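Local coordinates for Isomerase/lactonizing enzyme (Agrobacterium fabrum str. C58, PDB 2NQL), which is an enzyme of the enolase superfamily, with an N-terminal sheet-and-helix domain and a C-terminal barrel domain, and binds a sodium ion, at residues Glu348-Arg351 and Arg352-Asp355; Pro377-Ala380 and Ala381-Leu384. All blocks are in the same frame, centred on the assembly; numbering follows the deposited sequence. Where two conformers were deposited one is given.

Contact 1. Residues Glu348-Arg351 and Arg352-Asp355; sequences EPNR and RLLD
N350 and L353 both turn CG to the side of their own backbone N, anti to the carbonyl carbon (chi1 -52° and -70°). The two side chains leave the backbone in similar directions and run next to each other. N350 was modelled in two conformers. In the one described, its amide carbon CG lies 3.7 Å from CD1 of L353, a plain van der Waals contact. It is certain for that conformer only. In this conformer ND2 of N350 is also hydrogen-bonded to the backbone O of G319.

Two backbone hydrogen bonds tie the two halves of the stretch together. L353 N donates to N350 O at 2.9 Å. One residue on, L354 N donates to R351 O at 3.2 Å. Each bond closes a type I turn, and the two turns overlap. They carry the chain from helix 344-347 into strand 354-355, within the C-terminal, barrel-type part of this enolase-superfamily fold.

A water links the backbone groups at the start of the turns. It donates to E348 O at 2.9 Å and, weakly, to P349 O. It accepts from R352 N at 3.1 Å, so it bridges three backbone groups. The R352 chain, kinked at chi3 (-127°), reaches back along the sequence toward P349. Its NH2 comes to 3.2 Å from P349 O, but the approach is oblique to the guanidinium and the angle is too poor for a hydrogen bond. The extended chain of R351 ends in a salt bridge from NH2 to OD1 of D359. The L353 side chain is buried and also packs on L13 and Q15 of strand 5-15, while both arginines lie at the surface.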
loop_
_atom_site.group_PDB
_atom_site.type_symbol
_atom_site.label_atom_id
_atom_site.label_comp_id
_atom_site.label_asym_id
_atom_site.label_seq_id
_atom_site.Cartn_x
_atom_site.Cartn_y
_atom_site.Cartn_z
ATOM N N GLU A 348 -13.344 -1.454 -27.249
ATOM C CA GLU A 348 -13.881 -0.956 -28.523
ATOM C C GLU A 348 -13.833 0.569 -28.692
ATOM O O GLU A 348 -13.176 1.052 -29.626
ATOM C CB GLU A 348 -15.228 -1.629 -28.891
ATOM C CG GLU A 348 -15.053 -3.138 -29.119
ATOM C CD GLU A 348 -16.362 -3.905 -29.376
ATOM O OE1 GLU A 348 -17.410 -3.607 -28.744
ATOM O OE2 GLU A 348 -16.314 -4.828 -30.214
ATOM N N PRO A 349 -14.443 1.347 -27.756
ATOM C CA PRO A 349 -14.337 2.812 -27.830
ATOM C C PRO A 349 -12.937 3.413 -27.779
ATOM O O PRO A 349 -12.727 4.484 -28.371
ATOM C CB PRO A 349 -15.132 3.299 -26.619
ATOM C CG PRO A 349 -15.971 2.207 -26.220
ATOM C CD PRO A 349 -15.268 0.942 -26.605
ATOM N N ASN A 350 -11.978 2.782 -27.102
ATOM C CA ASN A 350 -10.645 3.356 -27.024
ATOM C C ASN A 350 -9.662 3.051 -28.191
ATOM O O ASN A 350 -8.517 3.480 -28.169
ATOM C CB ASN A 350 -10.063 3.154 -25.608
ATOM C CG ASN A 350 -11.019 3.655 -24.488
ATOM O OD1 ASN A 350 -12.077 4.260 -24.746
ATOM N ND2 ASN A 350 -10.654 3.376 -23.245
ATOM N N ARG A 351 -10.137 2.348 -29.238
ATOM C CA ARG A 351 -9.337 2.214 -30.468
ATOM C C ARG A 351 -8.931 3.600 -31.005
ATOM O O ARG A 351 -7.810 3.789 -31.482
ATOM C CB ARG A 351 -10.108 1.443 -31.556
ATOM C CG ARG A 351 -10.076 -0.068 -31.398
ATOM C CD ARG A 351 -10.446 -0.752 -32.731
ATOM N NE ARG A 351 -10.511 -2.217 -32.650
ATOM C CZ ARG A 351 -11.618 -2.865 -32.324
ATOM N NH1 ARG A 351 -12.704 -2.162 -32.035
ATOM N NH2 ARG A 351 -11.655 -4.195 -32.269
ATOM N N ARG A 352 -9.858 4.557 -30.889
ATOM C CA ARG A 352 -9.668 5.933 -31.318
ATOM C C ARG A 352 -8.592 6.657 -30.522
ATOM O O ARG A 352 -8.063 7.662 -30.976
ATOM C CB ARG A 352 -10.967 6.712 -31.137
ATOM C CG ARG A 352 -11.779 6.766 -32.375
ATOM C CD ARG A 352 -13.177 7.260 -32.094
ATOM N NE ARG A 352 -14.135 6.305 -32.652
ATOM C CZ ARG A 352 -14.886 5.485 -31.919
ATOM N NH1 ARG A 352 -15.707 4.637 -32.524
ATOM N NH2 ARG A 352 -14.815 5.501 -30.583
ATOM N N LEU A 353 -8.313 6.144 -29.328
ATOM C CA LEU A 353 -7.400 6.801 -28.403
ATOM C C LEU A 353 -5.961 6.354 -28.629
ATOM O O LEU A 353 -5.035 6.865 -27.990
ATOM C CB LEU A 353 -7.844 6.531 -26.959
ATOM C CG LEU A 353 -9.149 7.222 -26.493
ATOM C CD1 LEU A 353 -9.423 6.932 -25.014
ATOM C CD2 LEU A 353 -9.158 8.723 -26.757
ATOM N N LEU A 354 -5.768 5.399 -29.545
ATOM C CA LEU A 354 -4.456 4.788 -29.740
ATOM C C LEU A 354 -4.007 4.761 -31.193
ATOM O O LEU A 354 -4.820 4.493 -32.099
ATOM C CB LEU A 354 -4.502 3.335 -29.274
ATOM C CG LEU A 354 -4.776 3.078 -27.794
ATOM C CD1 LEU A 354 -4.992 1.599 -27.625
ATOM C CD2 LEU A 354 -3.568 3.550 -26.986
ATOM N N ASP A 355 -2.717 4.986 -31.405
ATOM C CA ASP A 355 -2.015 4.533 -32.644
ATOM C C ASP A 355 -1.325 3.191 -32.381
ATOM O O ASP A 355 -0.626 3.032 -31.374
ATOM C CB ASP A 355 -0.923 5.540 -33.068
ATOM C CG ASP A 355 -1.478 6.893 -33.464
ATOM O OD1 ASP A 355 -2.629 6.955 -33.956
ATOM O OD2 ASP A 355 -0.750 7.904 -33.290
HETATM O O HOH W 1 -12.762 3.480 -31.173
#

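Contact 2. Residues Pro377-Ala380 and Ala381-Leu384; sequences PSEA and ALGL
A381, L382 and A380 carry most of this contact, the first turn of helix 379-384. A381 gives its backbone N to the hydroxyl of S378. The distance from A381 N to S378 OG is 3.2 Å and the bond is nearly straight. S378 is thus the N-cap. Its chi1 of 66° puts OG between the backbone N and the carbonyl carbon, within reach of A381. The same hydroxyl donates to R352 O, so it accepts in one bond and donates in the other. The methyl of A381 meets P377, with 3.8 Å between CB of P377 and CB of A381.

L382 N donates to S378 O at 2.9 Å, the first i to i+4 bond of the helix. The L382 side chain works in two directions. Its CD2 lies 4.1 Å from CB of P377. Its CD1 comes 4.0 Å from OE1 of E379, whose bent chain crosses it at a slant.

A380 contributes mainly through its carbonyl. A380 O takes two weak bonds, from G383 N at 3.1 Å and from L384 N at 3.5 Å. G383 N also donates to E379 O. CG of L384 leans against A380 O at 3.5 Å.

The helix follows strand 376-377 and lies against the N-terminal sheet. P377 and L382 pack on W66 of strand 64-70, and L384 touches L13 and Q15 of strand 5-15.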
loop_
_atom_site.group_PDB
_atom_site.type_symbol
_atom_site.label_atom_id
_atom_site.label_comp_id
_atom_site.label_asym_id
_atom_site.label_seq_id
_atom_site.Cartn_x
_atom_site.Cartn_y
_atom_site.Cartn_z
ATOM N N PRO A 377 -0.622 6.967 -27.367
ATOM C CA PRO A 377 -1.831 7.770 -27.512
ATOM C C PRO A 377 -1.929 8.364 -28.908
ATOM O O PRO A 377 -0.918 8.761 -29.509
ATOM C CB PRO A 377 -1.653 8.874 -26.451
ATOM C CG PRO A 377 -0.792 8.164 -25.372
ATOM C CD PRO A 377 0.216 7.459 -26.247
ATOM N N SER A 378 -3.140 8.331 -29.457
ATOM C CA SER A 378 -3.378 8.912 -30.777
ATOM C C SER A 378 -3.365 10.433 -30.669
ATOM O O SER A 378 -3.416 11.003 -29.561
ATOM C CB SER A 378 -4.736 8.436 -31.317
ATOM O OG SER A 378 -5.797 8.953 -30.506
ATOM N N GLU A 379 -3.332 11.103 -31.817
ATOM C CA GLU A 379 -3.468 12.558 -31.855
ATOM C C GLU A 379 -4.739 13.044 -31.147
ATOM O O GLU A 379 -4.695 14.051 -30.414
ATOM C CB GLU A 379 -3.399 13.070 -33.307
ATOM C CG GLU A 379 -3.031 14.538 -33.462
ATOM C CD GLU A 379 -1.693 14.927 -32.812
ATOM O OE1 GLU A 379 -0.668 14.238 -33.026
ATOM O OE2 GLU A 379 -1.669 15.943 -32.089
ATOM N N ALA A 380 -5.844 12.310 -31.319
ATOM C CA ALA A 380 -7.092 12.600 -30.596
ATOM C C ALA A 380 -6.887 12.523 -29.075
ATOM O O ALA A 380 -7.305 13.429 -28.352
ATOM C CB ALA A 380 -8.213 11.668 -31.034
ATOM N N ALA A 381 -6.232 11.457 -28.608
ATOM C CA ALA A 381 -5.941 11.312 -27.161
ATOM C C ALA A 381 -5.074 12.475 -26.656
ATOM O O ALA A 381 -5.324 13.009 -25.568
ATOM C CB ALA A 381 -5.266 10.021 -26.885
ATOM N N LEU A 382 -4.089 12.892 -27.451
ATOM C CA LEU A 382 -3.203 14.011 -27.049
ATOM C C LEU A 382 -3.950 15.314 -26.896
ATOM O O LEU A 382 -3.538 16.168 -26.108
ATOM C CB LEU A 382 -2.048 14.206 -28.021
ATOM C CG LEU A 382 -0.972 13.130 -28.125
ATOM C CD1 LEU A 382 0.070 13.628 -29.097
ATOM C CD2 LEU A 382 -0.335 12.781 -26.774
ATOM N N GLY A 383 -5.062 15.463 -27.619
ATOM C CA GLY A 383 -5.917 16.644 -27.469
ATOM C C GLY A 383 -6.680 16.639 -26.154
ATOM O O GLY A 383 -7.090 17.678 -25.667
ATOM N N LEU A 384 -6.867 15.457 -25.577
ATOM C CA LEU A 384 -7.717 15.286 -24.389
ATOM C C LEU A 384 -6.945 15.272 -23.054
ATOM O O LEU A 384 -7.500 15.607 -22.012
ATOM C CB LEU A 384 -8.533 14.004 -24.515
ATOM C CG LEU A 384 -9.491 13.997 -25.717
ATOM C CD1 LEU A 384 -10.291 12.684 -25.721
ATOM C CD2 LEU A 384 -10.389 15.253 -25.675
#

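Overall arrangement
Both contacts are local, and they come in series along the chain, neither nesting nor crossing. Contact 1 closes first, in the turns between helix 344-347 and strand 354-355. The chain then runs through strands 359-361 and 364-366 and returns as strand 376-377, antiparallel to 354-355. Contact 2 opens there and forms helix 379-384, just before the last strand, 386-387. Their centres are about 10 Å apart, and they touch. L353 O lies 2.8 Å from S378 N, a probable hydrogen bond, and also packs on the methyl of A381. Together they join the end of the barrel-type domain to the antiparallel N-terminal sheet.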